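Local coordinates for outer membrane protein Omp121 (Bacteroides thetaiotaomicron, PDB 5FQ8) that probably carries nutrients into the cell across the outer membrane as a TonB-dependent beta-barrel receptor, and binds calcium and magnesium ions, at residues M467-N470 / D471-I474; Y754-T757 / G758-V761; N958-E961 / G962-G965. One frame throughout, in Å; residues are numbered along the deposited sequence.

Contact 1. Residues M467-N470 / D471-I474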
loop_
_atom_site.group_PDB
_atom_site.type_symbol
_atom_site.label_atom_id
_atom_site.label_comp_id
_atom_site.label_asym_id
_atom_site.label_seq_id
_atom_site.Cartn_x
_atom_site.Cartn_y
_atom_site.Cartn_z
ATOM N N MET B 467 -28.330 51.273 19.188
ATOM C CA MET B 467 -28.798 52.444 19.903
ATOM C C MET B 467 -30.110 52.975 19.344
ATOM O O MET B 467 -30.175 53.275 18.143
ATOM C CB MET B 467 -27.752 53.548 19.852
ATOM C CG MET B 467 -28.285 54.884 20.286
ATOM S SD MET B 467 -27.338 56.241 19.615
ATOM C CE MET B 467 -26.000 56.345 20.775
ATOM N N PRO B 468 -31.144 53.127 20.171
ATOM C CA PRO B 468 -32.390 53.733 19.696
ATOM C C PRO B 468 -32.338 55.245 19.716
ATOM O O PRO B 468 -31.793 55.851 20.636
ATOM C CB PRO B 468 -33.426 53.216 20.699
ATOM C CG PRO B 468 -32.658 52.992 21.936
ATOM C CD PRO B 468 -31.312 52.497 21.493
ATOM N N VAL B 469 -32.896 55.859 18.674
ATOM C CA VAL B 469 -33.109 57.309 18.631
ATOM C C VAL B 469 -34.523 57.578 18.130
ATOM O O VAL B 469 -34.982 56.926 17.192
ATOM C CB VAL B 469 -32.071 58.025 17.742
ATOM C CG1 VAL B 469 -30.675 57.614 18.126
ATOM C CG2 VAL B 469 -32.316 57.740 16.281
ATOM N N ASN B 470 -35.218 58.517 18.778
ATOM C CA ASN B 470 -36.525 59.051 18.382
ATOM C C ASN B 470 -37.375 58.095 17.561
ATOM O O ASN B 470 -37.744 58.432 16.430
ATOM C CB ASN B 470 -36.357 60.342 17.571
ATOM C CG ASN B 470 -35.403 61.322 18.204
ATOM O OD1 ASN B 470 -35.281 61.396 19.423
ATOM N ND2 ASN B 470 -34.710 62.086 17.366
ATOM N N ASP B 471 -37.662 56.908 18.109
ATOM C CA ASP B 471 -38.440 55.846 17.458
ATOM C C ASP B 471 -37.596 55.033 16.491
ATOM O O ASP B 471 -37.893 53.861 16.250
ATOM C CB ASP B 471 -39.668 56.371 16.704
ATOM C CG ASP B 471 -40.536 57.235 17.553
ATOM O OD1 ASP B 471 -41.025 56.731 18.588
ATOM O OD2 ASP B 471 -40.745 58.408 17.178
ATOM N N PHE B 472 -36.571 55.635 15.910
ATOM C CA PHE B 472 -35.672 54.862 15.074
ATOM C C PHE B 472 -34.891 53.859 15.915
ATOM O O PHE B 472 -34.940 53.854 17.144
ATOM C CB PHE B 472 -34.701 55.775 14.339
ATOM C CG PHE B 472 -35.325 56.547 13.236
ATOM C CD1 PHE B 472 -35.636 55.935 12.047
ATOM C CD2 PHE B 472 -35.588 57.890 13.381
ATOM C CE1 PHE B 472 -36.191 56.644 11.017
ATOM C CE2 PHE B 472 -36.155 58.607 12.358
ATOM C CZ PHE B 472 -36.464 57.979 11.173
ATOM N N ASN B 473 -34.167 52.989 15.230
ATOM C CA ASN B 473 -33.239 52.099 15.902
ATOM C C ASN B 473 -32.113 51.796 14.939
ATOM O O ASN B 473 -32.355 51.560 13.754
ATOM C CB ASN B 473 -33.912 50.807 16.368
ATOM C CG ASN B 473 -33.240 50.217 17.581
ATOM O OD1 ASN B 473 -32.060 50.453 17.816
ATOM N ND2 ASN B 473 -33.989 49.451 18.363
ATOM N N ILE B 474 -30.892 51.823 15.453
ATOM C CA ILE B 474 -29.687 51.614 14.662
ATOM C C ILE B 474 -28.968 50.399 15.219
ATOM O O ILE B 474 -28.779 50.294 16.433
ATOM C CB ILE B 474 -28.774 52.850 14.704
ATOM C CG1 ILE B 474 -29.584 54.100 14.419
ATOM C CG2 ILE B 474 -27.668 52.735 13.700
ATOM C CD1 ILE B 474 -28.773 55.344 14.494
#
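Val469 and Phe472 flank the tip of a beta hairpin with a two-residue loop, closed by a type I' turn that joins barrel strands 446-469 and 472-495. Asn470 and Asp471, at its corners, both have positive phi (27° and 81°), a conformation asparagine and aspartate tolerate better than most residues with a side chain. Short turns like this are usual at the periplasmic rim of TonB-dependent barrels.

In Val469 a chi1 of -51° puts CG1 beside the backbone N and leaves CG2, between that N and the carbonyl carbon, to touch Phe472 CB at 3.6 Å. The two side chains lie aslant to each other. With Phe472 CG beside its backbone N, the ring swings outward past the turn: Val469 O lies near the ring plane at its edge, 4.0 Å from CG, and Trp534 of the next strand meets the ring edge-to-face.

Pro468 falls between two residues whose N-H groups point across the hairpin, a place where no donor is needed on this side; its CB lies 3.9 Å from Phe472 O. Further in, Ile474 rests CB 3.7 Å from Met467 O and packs on Phe530, while the flexible thioether of Met467 runs off toward Tyr397. Their backbones pair both ways: Ile474 N reaches Met467 O from above the carbonyl plane at 3.1 Å, whereas Met467 N lies in the plane of the Ile474 carbonyl, 3.0 Å from its O.

Contact 2. Residues Y754-T757 / G758-V761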
loop_
_atom_site.group_PDB
_atom_site.type_symbol
_atom_site.label_atom_id
_atom_site.label_comp_id
_atom_site.label_asym_id
_atom_site.label_seq_id
_atom_site.Cartn_x
_atom_site.Cartn_y
_atom_site.Cartn_z
ATOM N N TYR B 754 -25.742 15.599 -18.444
ATOM C CA TYR B 754 -24.920 16.693 -18.933
ATOM C C TYR B 754 -25.306 17.996 -18.265
ATOM O O TYR B 754 -26.202 18.049 -17.437
ATOM C CB TYR B 754 -25.044 16.817 -20.455
ATOM C CG TYR B 754 -24.423 15.659 -21.182
ATOM C CD1 TYR B 754 -23.053 15.617 -21.405
ATOM C CD2 TYR B 754 -25.193 14.588 -21.612
ATOM C CE1 TYR B 754 -22.472 14.556 -22.041
ATOM C CE2 TYR B 754 -24.615 13.524 -22.259
ATOM C CZ TYR B 754 -23.253 13.514 -22.466
ATOM O OH TYR B 754 -22.657 12.460 -23.111
ATOM N N ALA B 755 -24.586 19.048 -18.626
ATOM C CA ALA B 755 -25.011 20.426 -18.434
ATOM C C ALA B 755 -24.870 21.105 -19.783
ATOM O O ALA B 755 -23.756 21.290 -20.269
ATOM C CB ALA B 755 -24.185 21.133 -17.370
ATOM N N ILE B 756 -25.990 21.454 -20.394
ATOM C CA ILE B 756 -26.035 21.976 -21.751
ATOM C C ILE B 756 -26.565 23.398 -21.708
ATOM O O ILE B 756 -27.337 23.754 -20.819
ATOM C CB ILE B 756 -26.908 21.068 -22.623
ATOM C CG1 ILE B 756 -26.550 19.616 -22.355
ATOM C CG2 ILE B 756 -26.698 21.363 -24.061
ATOM C CD1 ILE B 756 -27.291 18.653 -23.224
ATOM N N THR B 757 -26.165 24.208 -22.686
ATOM C CA THR B 757 -26.243 25.658 -22.545
ATOM C C THR B 757 -27.659 26.135 -22.256
ATOM O O THR B 757 -27.916 26.721 -21.205
ATOM C CB THR B 757 -25.681 26.354 -23.786
ATOM O OG1 THR B 757 -24.256 26.307 -23.743
ATOM C CG2 THR B 757 -26.085 27.802 -23.814
ATOM N N GLY B 758 -28.594 25.919 -23.167
ATOM C CA GLY B 758 -29.890 26.531 -22.926
ATOM C C GLY B 758 -30.903 25.622 -22.267
ATOM O O GLY B 758 -32.091 25.692 -22.576
ATOM N N MET B 759 -30.454 24.763 -21.367
ATOM C CA MET B 759 -31.246 23.675 -20.824
ATOM C C MET B 759 -31.061 23.593 -19.317
ATOM O O MET B 759 -30.125 24.179 -18.766
ATOM C CB MET B 759 -30.837 22.347 -21.479
ATOM C CG MET B 759 -30.697 22.400 -22.979
ATOM S SD MET B 759 -30.966 20.799 -23.711
ATOM C CE MET B 759 -32.585 20.429 -23.095
ATOM N N PRO B 760 -31.937 22.881 -18.618
ATOM C CA PRO B 760 -31.802 22.791 -17.167
ATOM C C PRO B 760 -30.568 22.007 -16.778
ATOM O O PRO B 760 -29.986 21.276 -17.576
ATOM C CB PRO B 760 -33.078 22.058 -16.735
ATOM C CG PRO B 760 -34.009 22.204 -17.826
ATOM C CD PRO B 760 -33.177 22.237 -19.072
ATOM N N VAL B 761 -30.170 22.169 -15.520
ATOM C CA VAL B 761 -29.056 21.390 -15.007
ATOM C C VAL B 761 -29.425 19.922 -15.009
ATOM O O VAL B 761 -30.510 19.540 -14.562
ATOM C CB VAL B 761 -28.680 21.854 -13.600
ATOM C CG1 VAL B 761 -27.928 20.779 -12.919
ATOM C CG2 VAL B 761 -27.835 23.079 -13.669
#
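Tyr754 faces Val761 through backbone alone, its O 4.4 Å from Val761 C, its backbone hydrogen-bond partner being Val763, two residues further on. The Tyr754 ring leads off the other way: it takes a cation-pi contact from Lys765, lies against Ile741 and Thr743, and its OH hydrogen-bonds a polar side chain of another protein chain. A long aromatic residue with a polar end suits such a junction. Ala755 follows on a buried face, where its small methyl fits among Leu94, Thr742 and Ile744.

At Ile756 the chain begins to reverse. Residues 756-759 form a beta turn, with 5.6 Å between the CA atoms of Ile756 and Met759, leading out of strand 752-756 toward strand 763-766; the two are neighbours in a four-stranded antiparallel sheet. A weak bond from Met759 N to Ile756 O, 3.3 Å long and bent to 144°, spans the turn. The side chains meet across it: Met759 CG stands beside its own backbone N (chi1 -46°), which brings it back to 4.0 Å from Ile756 CB, before the chain bends at its thioether and leaves. Branched Ile756 also lies against Val763 and Lys765.

Thr757 has its two branches divided by job. Its OG1 lies beside the backbone N (chi1 -77°) and bonds to Gly740 O, with a weak bond from Leu734 N besides; CG2 leans instead toward the following residue, 4.1 Å from Gly758 CA. Gly758 then passes the exposed corner without a side chain. Beyond Met759, Pro760 packs on Asp797 and Asn799, and the amide of Asn799 donates through ND2 to Val761 O.

Contact 3. Residues N958-E961 / G962-G965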
loop_
_atom_site.group_PDB
_atom_site.type_symbol
_atom_site.label_atom_id
_atom_site.label_comp_id
_atom_site.label_asym_id
_atom_site.label_seq_id
_atom_site.Cartn_x
_atom_site.Cartn_y
_atom_site.Cartn_z
ATOM N N ASN B 958 -24.177 12.567 -2.262
ATOM C CA ASN B 958 -25.268 13.394 -1.792
ATOM C C ASN B 958 -25.300 14.756 -2.446
ATOM O O ASN B 958 -25.935 15.658 -1.911
ATOM C CB ASN B 958 -25.159 13.563 -0.286
ATOM C CG ASN B 958 -23.987 14.420 0.110
ATOM O OD1 ASN B 958 -22.989 14.468 -0.580
ATOM N ND2 ASN B 958 -24.107 15.107 1.224
ATOM N N ASP B 959 -24.605 14.950 -3.560
ATOM C CA ASP B 959 -24.715 16.244 -4.210
ATOM C C ASP B 959 -25.144 16.083 -5.660
ATOM O O ASP B 959 -25.927 15.187 -5.985
ATOM C CB ASP B 959 -23.408 17.014 -4.108
ATOM C CG ASP B 959 -23.628 18.495 -4.126
ATOM O OD1 ASP B 959 -24.004 19.009 -5.183
ATOM O OD2 ASP B 959 -23.462 19.158 -3.091
ATOM N N LEU B 960 -24.644 16.954 -6.535
ATOM C CA LEU B 960 -25.106 16.974 -7.919
ATOM C C LEU B 960 -24.888 15.643 -8.620
ATOM O O LEU B 960 -25.806 15.105 -9.236
ATOM C CB LEU B 960 -24.410 18.086 -8.684
ATOM C CG LEU B 960 -24.866 18.068 -10.125
ATOM C CD1 LEU B 960 -26.266 18.533 -10.146
ATOM C CD2 LEU B 960 -24.017 18.990 -10.916
ATOM N N GLU B 961 -23.680 15.092 -8.541
ATOM C CA GLU B 961 -23.413 13.880 -9.301
ATOM C C GLU B 961 -24.278 12.725 -8.842
ATOM O O GLU B 961 -24.455 11.772 -9.595
ATOM C CB GLU B 961 -21.947 13.488 -9.207
ATOM C CG GLU B 961 -21.003 14.432 -9.934
ATOM C CD GLU B 961 -19.554 14.111 -9.719
ATOM O OE1 GLU B 961 -19.239 12.959 -9.382
ATOM O OE2 GLU B 961 -18.731 15.025 -9.876
ATOM N N GLY B 962 -24.843 12.801 -7.641
ATOM C CA GLY B 962 -25.738 11.754 -7.199
ATOM C C GLY B 962 -27.047 11.729 -7.960
ATOM O O GLY B 962 -27.704 10.684 -8.047
ATOM N N ASN B 963 -27.437 12.861 -8.535
ATOM C CA ASN B 963 -28.706 12.931 -9.232
ATOM C C ASN B 963 -28.739 12.067 -10.476
ATOM O O ASN B 963 -29.818 11.864 -11.031
ATOM C CB ASN B 963 -29.022 14.378 -9.591
ATOM C CG ASN B 963 -29.578 15.156 -8.417
ATOM O OD1 ASN B 963 -30.386 14.647 -7.657
ATOM N ND2 ASN B 963 -29.138 16.391 -8.257
ATOM N N TYR B 964 -27.600 11.535 -10.909
ATOM C CA TYR B 964 -27.571 10.729 -12.115
ATOM C C TYR B 964 -28.435 9.492 -11.973
ATOM O O TYR B 964 -29.054 9.045 -12.948
ATOM C CB TYR B 964 -26.132 10.341 -12.438
ATOM C CG TYR B 964 -25.997 9.299 -13.506
ATOM C CD1 TYR B 964 -26.070 7.952 -13.196
ATOM C CD2 TYR B 964 -25.793 9.662 -14.817
ATOM C CE1 TYR B 964 -25.959 7.005 -14.153
ATOM C CE2 TYR B 964 -25.674 8.717 -15.788
ATOM C CZ TYR B 964 -25.755 7.388 -15.449
ATOM O OH TYR B 964 -25.644 6.423 -16.407
ATOM N N GLY B 965 -28.463 8.900 -10.799
ATOM C CA GLY B 965 -29.252 7.709 -10.634
ATOM C C GLY B 965 -28.696 6.821 -9.553
ATOM O O GLY B 965 -27.867 7.227 -8.756
HETATM O O HOH W 1 -22.895 13.423 -5.263
#
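The carboxamide of Asn963 turns its nitrogen end to Leu960: ND2 lies 4.1 Å from the CD1 methyl and 3.7 Å from Leu960 O, the two side chains running at about a right angle. The second flat group, the Tyr964 ring, leaves this neighbourhood, since CG anti to the backbone N (chi1 169°) carries it away from 958-961, among Leu747, Met753 and Tyr745; it meets Tyr745 edge-to-face and its OH bonds to Thr751 O. Of its side chain, CB stays close, 3.6 Å from Glu961 O. The third, the Asp959 carboxylate, is held by plug-domain residues: OD1 accepts from Asn98 and OD2 from Gln99.

Asn963 and Tyr964 lie on a short 3-10 turn in the long loop before strand 965-966, with Asp959 just ahead of it and successive i to i+3 bonds down the backbone. Gly962 N makes a weak bond to Asp959 O at 3.1 Å, and Tyr964 N a weak one to Glu961 O at 3.4 Å. A water accepts from Asp959 N at 2.9 Å and more weakly from Gly962 N, bridging the entrance of the turn.

Residue types follow the surroundings. Leu960 fills an apolar site beside Val91 of the plug, Ile744 and Met798, whereas Glu961 is partly exposed. Gly962 is buried, with no side chain to place, and Gly965 has positive phi with extended psi, angles practically reserved for glycine. Thr954 OG1 lies within bonding distance of both glycine carbonyl oxygens, which can share its one proton or take it in turn. Asn963 N bonds to Leu960 O at 2.9 Å and 154° at the hydrogen, the donor 48° out of the carbonyl plane.

In the fold
Contact 1 stands apart at the surface, its centre about 49 Å from the centres of both others, and closes two long barrel strands by paired backbone bonds, its side chains meeting the neighbouring strand 513-534. Contacts 2 and 3 lie further in, their centres about 15 Å apart, and meet directly: Val761 CG1 packs 3.9 Å from Leu960 CD1, with Met798 beside both. Contact 3 also packs, through Met753, against the sheet to which contact 2 belongs. Their chemistry differs accordingly. Contact 2 is a weakly bonded turn whose strand, through Tyr754, meets another protein chain; contact 3 is a 3-10 turn tied by a carboxylate to the plug.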